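Local structure of dihydropyrimidinase (Brevibacillus agri, 3SFW) at residues A[95-100]-A[125-130]; A[100-105]-A[134-139]; A[402-407]-A[421-426]. The protein catalyses the reversible hydrolytic ring opening of dihydropyrimidines, using a pair of zinc ions bound within an amidohydrolase barrel. All blocks are in the same frame, centred on the assembly; numbering follows the deposited sequence.

Contact 1 of 3, residues A[95-100]-A[125-130]; sequences TSKGES and MVSDAN
Thr95 turns its hydroxyl toward the backbone of Met125 and the side chain of Ser127. Its OG1 sits between the backbone N and the carbonyl carbon (chi1 60°), from where it donates to Met125 O at 2.9 Å. The hydroxyl comes in from above the carbonyl plane, 62° out of it. The same OG1 accepts a hydrogen bond from Ser127 OG at 3.1 Å, so one oxygen links a main-chain carbonyl to a second hydroxyl. The methyl branch lies close by, with CG2 3.3 Å from Met125 O. An alanine here would remove OG1 and CG2, and would probably deprive Met125 O of this donor and Ser127 OG of its acceptor.

The Met125 side chain runs past the backbone of Thr95, its CG anti to the backbone N (chi1 170°) and the chain extended to CE. Its SD accepts a weak hydrogen bond from Thr95 N at 3.6 Å. Farther out, Lys97 lays its aliphatic part over the second loop: CG is 3.6 Å from Asp128 OD2 and 3.9 Å from Ser127 CB. The lysine and aspartate charges do not meet. Instead, one water joins Lys97 NZ to Ser127 O, and another joins Gly98 N to Asp128 OD2.

Ser96 to Glu99 form a type II beta turn, with Gly98 at positive phi. The loops follow neighbouring parallel strands, 86-93 and 119-124, and each leads into a helix, the beta-alpha connection characteristic of the TIM-barrel fold of amidohydrolases.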
loop_
_atom_site.group_PDB
_atom_site.type_symbol
_atom_site.label_atom_id
_atom_site.label_comp_id
_atom_site.label_asym_id
_atom_site.label_seq_id
_atom_site.Cartn_x
_atom_site.Cartn_y
_atom_site.Cartn_z
ATOM N N THR A 95 0.025 11.820 35.608
ATOM C CA THR A 95 -1.185 12.204 36.361
ATOM C C THR A 95 -1.941 10.947 36.805
ATOM O O THR A 95 -1.726 9.857 36.286
ATOM C CB THR A 95 -2.127 13.040 35.489
ATOM O OG1 THR A 95 -2.528 12.276 34.329
ATOM C CG2 THR A 95 -1.437 14.303 35.040
ATOM N N SER A 96 -2.824 11.109 37.785
ATOM C CA SER A 96 -3.707 10.014 38.197
ATOM C C SER A 96 -5.164 10.479 38.134
ATOM O O SER A 96 -5.447 11.660 38.293
ATOM C CB SER A 96 -3.340 9.517 39.612
ATOM O OG SER A 96 -3.332 10.585 40.551
ATOM N N LYS A 97 -6.079 9.563 37.853
ATOM C CA LYS A 97 -7.491 9.945 37.759
ATOM C C LYS A 97 -7.961 10.547 39.060
ATOM O O LYS A 97 -7.482 10.182 40.132
ATOM C CB LYS A 97 -8.361 8.755 37.395
ATOM C CG LYS A 97 -8.216 8.325 35.967
ATOM C CD LYS A 97 -8.819 6.969 35.783
ATOM C CE LYS A 97 -8.072 6.191 34.724
ATOM N NZ LYS A 97 -8.960 5.153 34.146
ATOM N N GLY A 98 -8.843 11.533 38.955
ATOM C CA GLY A 98 -9.367 12.204 40.134
ATOM C C GLY A 98 -8.454 13.250 40.746
ATOM O O GLY A 98 -8.870 13.954 41.656
ATOM N N GLU A 99 -7.197 13.320 40.291
ATOM C CA GLU A 99 -6.257 14.363 40.747
ATOM C C GLU A 99 -6.239 15.495 39.693
ATOM O O GLU A 99 -6.309 15.221 38.490
ATOM C CB GLU A 99 -4.848 13.754 40.906
ATOM C CG GLU A 99 -3.760 14.757 41.309
ATOM C CD GLU A 99 -2.317 14.389 40.825
ATOM O OE1 GLU A 99 -2.167 13.611 39.831
ATOM O OE2 GLU A 99 -1.345 14.972 41.395
ATOM N N SER A 100 -6.205 16.753 40.119
ATOM C CA SER A 100 -6.141 17.832 39.114
ATOM C C SER A 100 -4.854 17.711 38.308
ATOM O O SER A 100 -3.815 17.253 38.819
ATOM C CB SER A 100 -6.231 19.192 39.744
ATOM O OG SER A 100 -4.999 19.611 40.283
ATOM N N MET A 125 0.787 13.826 30.933
ATOM C CA MET A 125 -0.048 12.610 30.749
ATOM C C MET A 125 -1.534 12.912 30.925
ATOM O O MET A 125 -1.914 13.603 31.866
ATOM C CB MET A 125 0.374 11.562 31.757
ATOM C CG MET A 125 -0.600 10.361 31.808
ATOM S SD MET A 125 0.082 9.277 33.128
ATOM C CE MET A 125 -1.390 8.255 33.382
ATOM N N VAL A 126 -2.361 12.439 30.010
ATOM C CA VAL A 126 -3.851 12.503 30.196
ATOM C C VAL A 126 -4.347 11.068 30.412
ATOM O O VAL A 126 -4.062 10.191 29.584
ATOM C CB VAL A 126 -4.550 13.168 28.984
ATOM C CG1 VAL A 126 -6.070 13.235 29.171
ATOM C CG2 VAL A 126 -3.994 14.581 28.792
ATOM N N SER A 127 -4.943 10.814 31.588
ATOM C CA SER A 127 -5.467 9.453 31.941
ATOM C C SER A 127 -6.924 9.368 31.561
ATOM O O SER A 127 -7.444 8.281 31.373
ATOM C CB SER A 127 -5.359 9.133 33.458
ATOM O OG SER A 127 -4.914 10.258 34.245
ATOM N N ASP A 128 -7.619 10.504 31.593
ATOM C CA ASP A 128 -8.992 10.523 31.151
ATOM C C ASP A 128 -9.527 11.915 30.887
ATOM O O ASP A 128 -9.005 12.910 31.386
ATOM C CB ASP A 128 -9.894 9.728 32.085
ATOM C CG ASP A 128 -10.476 10.562 33.166
ATOM O OD1 ASP A 128 -11.711 10.783 33.167
ATOM O OD2 ASP A 128 -9.689 11.019 34.005
ATOM N N ALA A 129 -10.408 12.003 29.912
ATOM C CA ALA A 129 -10.730 13.312 29.348
ATOM C C ALA A 129 -12.144 13.764 29.787
ATOM O O ALA A 129 -12.975 14.181 28.963
ATOM C CB ALA A 129 -10.616 13.257 27.817
ATOM N N ASN A 130 -12.411 13.616 31.084
ATOM C CA ASN A 130 -13.643 14.150 31.676
ATOM C C ASN A 130 -13.716 15.680 31.514
ATOM O O ASN A 130 -12.734 16.333 31.149
ATOM C CB ASN A 130 -13.796 13.707 33.150
ATOM C CG ASN A 130 -12.709 14.278 34.068
ATOM O OD1 ASN A 130 -11.960 13.537 34.700
ATOM N ND2 ASN A 130 -12.680 15.587 34.206
HETATM O O HOH W 1 -7.977 5.728 31.684
HETATM O O HOH W 2 -9.246 12.929 36.197
#

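Contact 2 of 3, residues A[100-105]-A[134-139]; sequences SLHSAI and LEELES
Glu136 reaches from helix 131-142 to the first turn of helix 101-112, two neighbouring outer helices of the TIM barrel. The short segments 101-105 and 134-139 run at 44° to each other, with axes 10.8 Å apart at closest approach. From Glu136 CB, 3.9 Å from Leu101 CD1, the side chain heads across to the other helix, CG anti to the backbone N (chi1 -151°), and stays extended to the carboxylate. CG lies at the edge of the His102 ring, in its plane, and CD comes close to both His102 CD2 and Leu101 N. At the tip, OE1 accepts from Leu101 N at 3.0 Å, on the syn side and 31° out of the carboxylate plane, while also touching Leu101 CG. The acid thus accepts Leu101 N securely and, through OE2, His102 N less surely, at the start of a helix, where its negative charge would probably be favoured by the helix dipole.

Ser100 is the N-cap of this helix, and its OG accepts from Ser103 N at 2.9 Å. Glu136 adds to that local cap from the neighbouring helix.

The carboxylate lies roughly level with the imidazole of His102, though OE2 is modelled too close to the ring for its exact placement to be trusted. Beside this polar group, Leu101 CD1 meets Leu137 CD2 at 3.6 Å, with Val133 and Leu124 next to Leu101 and Leu176 next to Leu137. One ring bond on from CD2, His102 NE2 gives a weak, bent hydrogen bond to Ser139 OG, 2.9 Å away near the ring plane.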
loop_
_atom_site.group_PDB
_atom_site.type_symbol
_atom_site.label_atom_id
_atom_site.label_comp_id
_atom_site.label_asym_id
_atom_site.label_seq_id
_atom_site.Cartn_x
_atom_site.Cartn_y
_atom_site.Cartn_z
ATOM N N SER A 100 -6.205 16.753 40.119
ATOM C CA SER A 100 -6.141 17.832 39.114
ATOM C C SER A 100 -4.854 17.711 38.308
ATOM O O SER A 100 -3.815 17.253 38.819
ATOM C CB SER A 100 -6.231 19.192 39.744
ATOM O OG SER A 100 -4.999 19.611 40.283
ATOM N N LEU A 101 -4.908 18.161 37.066
ATOM C CA LEU A 101 -3.701 18.237 36.233
ATOM C C LEU A 101 -2.707 19.190 36.875
ATOM O O LEU A 101 -1.513 18.979 36.803
ATOM C CB LEU A 101 -4.061 18.754 34.832
ATOM C CG LEU A 101 -5.088 17.927 34.038
ATOM C CD1 LEU A 101 -5.342 18.580 32.689
ATOM C CD2 LEU A 101 -4.580 16.466 33.855
ATOM N N HIS A 102 -3.193 20.305 37.442
ATOM C CA HIS A 102 -2.277 21.302 37.955
ATOM C C HIS A 102 -1.502 20.827 39.165
ATOM O O HIS A 102 -0.389 21.260 39.370
ATOM C CB HIS A 102 -2.990 22.635 38.289
ATOM C CG HIS A 102 -3.400 23.438 37.068
ATOM N ND1 HIS A 102 -2.691 24.532 36.603
ATOM C CD2 HIS A 102 -4.406 23.240 36.180
ATOM C CE1 HIS A 102 -3.301 25.024 35.528
ATOM N NE2 HIS A 102 -4.378 24.293 35.292
ATOM N N SER A 103 -2.096 19.936 39.962
ATOM C CA SER A 103 -1.374 19.389 41.106
ATOM C C SER A 103 -0.214 18.526 40.632
ATOM O O SER A 103 0.827 18.543 41.211
ATOM C CB SER A 103 -2.289 18.610 42.069
ATOM O OG SER A 103 -2.883 17.501 41.428
ATOM N N ALA A 104 -0.420 17.782 39.563
ATOM C CA ALA A 104 0.671 16.907 39.047
ATOM C C ALA A 104 1.778 17.809 38.509
ATOM O O ALA A 104 2.975 17.558 38.743
ATOM C CB ALA A 104 0.111 15.974 37.944
ATOM N N ILE A 105 1.394 18.866 37.782
ATOM C CA ILE A 105 2.379 19.840 37.294
ATOM C C ILE A 105 3.221 20.468 38.419
ATOM O O ILE A 105 4.467 20.580 38.327
ATOM C CB ILE A 105 1.672 20.952 36.414
ATOM C CG1 ILE A 105 1.015 20.280 35.196
ATOM C CG2 ILE A 105 2.658 22.111 36.079
ATOM C CD1 ILE A 105 -0.036 21.203 34.462
ATOM N N LEU A 134 -10.778 18.560 30.587
ATOM C CA LEU A 134 -10.776 19.275 29.324
ATOM C C LEU A 134 -10.740 20.790 29.580
ATOM O O LEU A 134 -10.023 21.544 28.907
ATOM C CB LEU A 134 -11.995 18.882 28.498
ATOM C CG LEU A 134 -11.969 17.420 27.994
ATOM C CD1 LEU A 134 -13.216 17.228 27.145
ATOM C CD2 LEU A 134 -10.716 17.126 27.137
ATOM N N GLU A 135 -11.464 21.228 30.608
ATOM C CA GLU A 135 -11.471 22.661 30.951
ATOM C C GLU A 135 -10.109 23.100 31.457
ATOM O O GLU A 135 -9.589 24.157 31.067
ATOM C CB GLU A 135 -12.564 22.990 32.002
ATOM C CG GLU A 135 -13.982 22.607 31.546
ATOM C CD GLU A 135 -15.025 23.743 31.682
ATOM O OE1 GLU A 135 -16.132 23.607 31.082
ATOM O OE2 GLU A 135 -14.762 24.740 32.415
ATOM N N GLU A 136 -9.495 22.250 32.267
ATOM C CA GLU A 136 -8.207 22.533 32.865
ATOM C C GLU A 136 -7.099 22.687 31.838
ATOM O O GLU A 136 -6.121 23.411 32.071
ATOM C CB GLU A 136 -7.838 21.403 33.834
ATOM C CG GLU A 136 -7.002 21.852 34.917
ATOM C CD GLU A 136 -6.715 20.826 36.005
ATOM O OE1 GLU A 136 -7.232 19.686 36.054
ATOM O OE2 GLU A 136 -5.855 21.188 36.783
ATOM N N LEU A 137 -7.228 21.983 30.713
ATOM C CA LEU A 137 -6.156 21.996 29.694
ATOM C C LEU A 137 -5.913 23.382 29.112
ATOM O O LEU A 137 -4.831 23.673 28.616
ATOM C CB LEU A 137 -6.461 20.978 28.578
ATOM C CG LEU A 137 -6.190 19.523 28.991
ATOM C CD1 LEU A 137 -6.709 18.593 27.908
ATOM C CD2 LEU A 137 -4.658 19.352 29.205
ATOM N N GLU A 138 -6.920 24.263 29.166
ATOM C CA GLU A 138 -6.708 25.601 28.599
ATOM C C GLU A 138 -5.568 26.378 29.246
ATOM O O GLU A 138 -4.624 26.827 28.565
ATOM C CB GLU A 138 -8.009 26.432 28.575
ATOM C CG GLU A 138 -7.807 27.748 27.835
ATOM C CD GLU A 138 -9.097 28.541 27.726
ATOM O OE1 GLU A 138 -9.811 28.662 28.750
ATOM O OE2 GLU A 138 -9.428 28.962 26.605
ATOM N N SER A 139 -5.550 26.438 30.578
ATOM C CA SER A 139 -4.424 27.137 31.224
ATOM C C SER A 139 -3.180 26.292 31.207
ATOM O O SER A 139 -2.077 26.821 31.243
ATOM C CB SER A 139 -4.789 27.539 32.654
ATOM O OG SER A 139 -5.032 26.387 33.435
#

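Contact 3 of 3, residues A[402-407]-A[421-426]; sequences RTISVE and MQVHGD
Arg402 and Val423 form an antiparallel hydrogen-bonded pair, and Thr403 and Gln422 the non-hydrogen-bonded pair beside it. Arg402 N donates to Val423 O and Val423 N to Arg402 O, both at 3.0 Å, and Ile404 N continues the ladder to Met421 O at 2.9 Å. Between these bonds, CA-H...O contacts run from Gln422 CA to Arg402 O and from Thr403 CA to Met421 O.

Arg402 reaches across to Gly425 and Asp426 of the partner strand. Its CG lies between the backbone N and the carbonyl carbon (chi1 66°), 3.7 Å from Val423 CG2, and the chain is then extended to NE. That nitrogen donates to Gly425 O at 3.0 Å, with the acceptor close to the guanidinium plane and the donor in the plane of the carbonyl. NH2 adds a weak bond to the same oxygen, so two N-H groups converge on it. Val423 CG2 sits over one face of the guanidinium, offset toward its rim. Asp426 crosses Arg402 at about a right angle. Its OD1 is 3.4 Å from Arg402 NE but well out of the guanidinium plane, making a salt bridge of charge alone, while OD2 pairs with Lys441.

Ile404 CD1 packs against Val423 CG1 at 4.0 Å and Met421 SD at 4.2 Å. Helix 345-354 covers this apolar group through Ile348, Thr347 and Ser351. The arrangement is that of an antiparallel strand pair, 393-403 with 422-432, probably part of the beta-sandwich domain that accompanies the barrel in dihydropyrimidinases.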
loop_
_atom_site.group_PDB
_atom_site.type_symbol
_atom_site.label_atom_id
_atom_site.label_comp_id
_atom_site.label_asym_id
_atom_site.label_seq_id
_atom_site.Cartn_x
_atom_site.Cartn_y
_atom_site.Cartn_z
ATOM N N ARG A 402 36.183 5.386 21.312
ATOM C CA ARG A 402 36.048 4.999 22.718
ATOM C C ARG A 402 35.053 3.861 22.866
ATOM O O ARG A 402 34.413 3.461 21.906
ATOM C CB ARG A 402 35.669 6.203 23.587
ATOM C CG ARG A 402 34.291 6.753 23.275
ATOM C CD ARG A 402 34.000 7.999 24.099
ATOM N NE ARG A 402 32.811 8.667 23.605
ATOM C CZ ARG A 402 31.595 8.515 24.112
ATOM N NH1 ARG A 402 31.397 7.777 25.219
ATOM N NH2 ARG A 402 30.573 9.172 23.547
ATOM N N THR A 403 35.041 3.253 24.040
ATOM C CA THR A 403 34.100 2.170 24.312
ATOM C C THR A 403 33.056 2.677 25.304
ATOM O O THR A 403 33.397 3.280 26.300
ATOM C CB THR A 403 34.844 1.027 24.963
ATOM O OG1 THR A 403 35.826 0.561 24.032
ATOM C CG2 THR A 403 33.893 -0.106 25.316
ATOM N N ILE A 404 31.785 2.469 25.006
ATOM C CA ILE A 404 30.754 2.848 25.993
ATOM C C ILE A 404 30.829 1.887 27.177
ATOM O O ILE A 404 30.807 0.652 26.991
ATOM C CB ILE A 404 29.362 2.808 25.346
ATOM C CG1 ILE A 404 29.287 3.923 24.283
ATOM C CG2 ILE A 404 28.266 3.080 26.419
ATOM C CD1 ILE A 404 27.913 4.022 23.561
ATOM N N SER A 405 30.784 2.434 28.389
ATOM C CA SER A 405 30.855 1.584 29.565
ATOM C C SER A 405 30.202 2.186 30.795
ATOM O O SER A 405 30.345 3.380 31.043
ATOM C CB SER A 405 32.338 1.322 29.900
ATOM O OG SER A 405 32.387 0.295 30.887
ATOM N N VAL A 406 29.637 1.327 31.652
ATOM C CA VAL A 406 29.191 1.750 32.988
ATOM C C VAL A 406 30.361 2.348 33.780
ATOM O O VAL A 406 30.159 3.212 34.656
ATOM C CB VAL A 406 28.539 0.570 33.761
ATOM C CG1 VAL A 406 29.576 -0.585 34.064
ATOM C CG2 VAL A 406 27.809 1.084 35.040
ATOM N N GLU A 407 31.587 1.913 33.459
ATOM C CA GLU A 407 32.774 2.411 34.168
ATOM C C GLU A 407 33.026 3.897 33.953
ATOM O O GLU A 407 33.690 4.535 34.772
ATOM C CB GLU A 407 34.035 1.629 33.778
ATOM C CG GLU A 407 33.909 0.131 33.998
ATOM C CD GLU A 407 33.648 -0.260 35.456
ATOM O OE1 GLU A 407 33.025 -1.334 35.671
ATOM O OE2 GLU A 407 34.088 0.480 36.383
ATOM N N MET A 421 30.225 -1.304 23.531
ATOM C CA MET A 421 30.046 -0.776 22.164
ATOM C C MET A 421 31.164 0.161 21.758
ATOM O O MET A 421 31.461 1.129 22.449
ATOM C CB MET A 421 28.700 -0.038 22.036
ATOM C CG MET A 421 28.351 0.292 20.581
ATOM S SD MET A 421 26.772 1.166 20.683
ATOM C CE MET A 421 26.597 1.702 18.971
ATOM N N GLN A 422 31.802 -0.113 20.627
ATOM C CA GLN A 422 32.804 0.827 20.114
ATOM C C GLN A 422 32.122 1.946 19.330
ATOM O O GLN A 422 31.371 1.678 18.392
ATOM C CB GLN A 422 33.770 0.113 19.175
ATOM C CG GLN A 422 34.332 -1.134 19.796
ATOM C CD GLN A 422 35.212 -0.804 20.923
ATOM O OE1 GLN A 422 34.860 -1.036 22.085
ATOM N NE2 GLN A 422 36.351 -0.158 20.623
ATOM N N VAL A 423 32.483 3.183 19.638
ATOM C CA VAL A 423 31.967 4.344 18.881
ATOM C C VAL A 423 33.088 5.285 18.518
ATOM O O VAL A 423 34.165 5.282 19.154
ATOM C CB VAL A 423 30.923 5.121 19.709
ATOM C CG1 VAL A 423 29.719 4.195 20.024
ATOM C CG2 VAL A 423 31.556 5.671 21.007
ATOM N N HIS A 424 32.846 6.132 17.521
ATOM C CA HIS A 424 33.628 7.348 17.367
ATOM C C HIS A 424 32.796 8.542 17.749
ATOM O O HIS A 424 31.607 8.610 17.413
ATOM C CB HIS A 424 34.048 7.524 15.901
ATOM C CG HIS A 424 35.005 6.481 15.429
ATOM N ND1 HIS A 424 36.251 6.791 14.930
ATOM C CD2 HIS A 424 34.912 5.132 15.417
ATOM C CE1 HIS A 424 36.891 5.672 14.636
ATOM N NE2 HIS A 424 36.094 4.651 14.905
ATOM N N GLY A 425 33.452 9.529 18.325
ATOM C CA GLY A 425 32.815 10.796 18.691
ATOM C C GLY A 425 32.838 10.951 20.201
ATOM O O GLY A 425 32.570 10.015 20.918
ATOM N N ASP A 426 33.268 12.117 20.670
ATOM C CA ASP A 426 33.368 12.380 22.103
ATOM C C ASP A 426 32.836 13.805 22.340
ATOM O O ASP A 426 33.200 14.758 21.635
ATOM C CB ASP A 426 34.851 12.240 22.544
ATOM C CG ASP A 426 35.018 11.958 24.052
ATOM O OD1 ASP A 426 34.037 11.589 24.725
ATOM O OD2 ASP A 426 36.164 12.088 24.550
#

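Contacts 1 and 2 are neighbours, their centres 9 Å apart, and they share Ser100, where the loop of contact 1 runs into the helix of contact 2. Their segments alternate along the chain, so both fasten the same two adjacent beta-alpha units, one through the loops and the other through the helices. Thr95 CG2 touches Ala104 CB at 3.7 Å, joining the two layers. Contact 3 comes later in the sequence, on the opposite side of the chain's centre and about 41 Å from contact 1 between centres, and holds a separate strand pair. Strand 49-59 pairs with both 86-93 and 393-403, linking the strands around contact 3 to the barrel strands behind contacts 1 and 2.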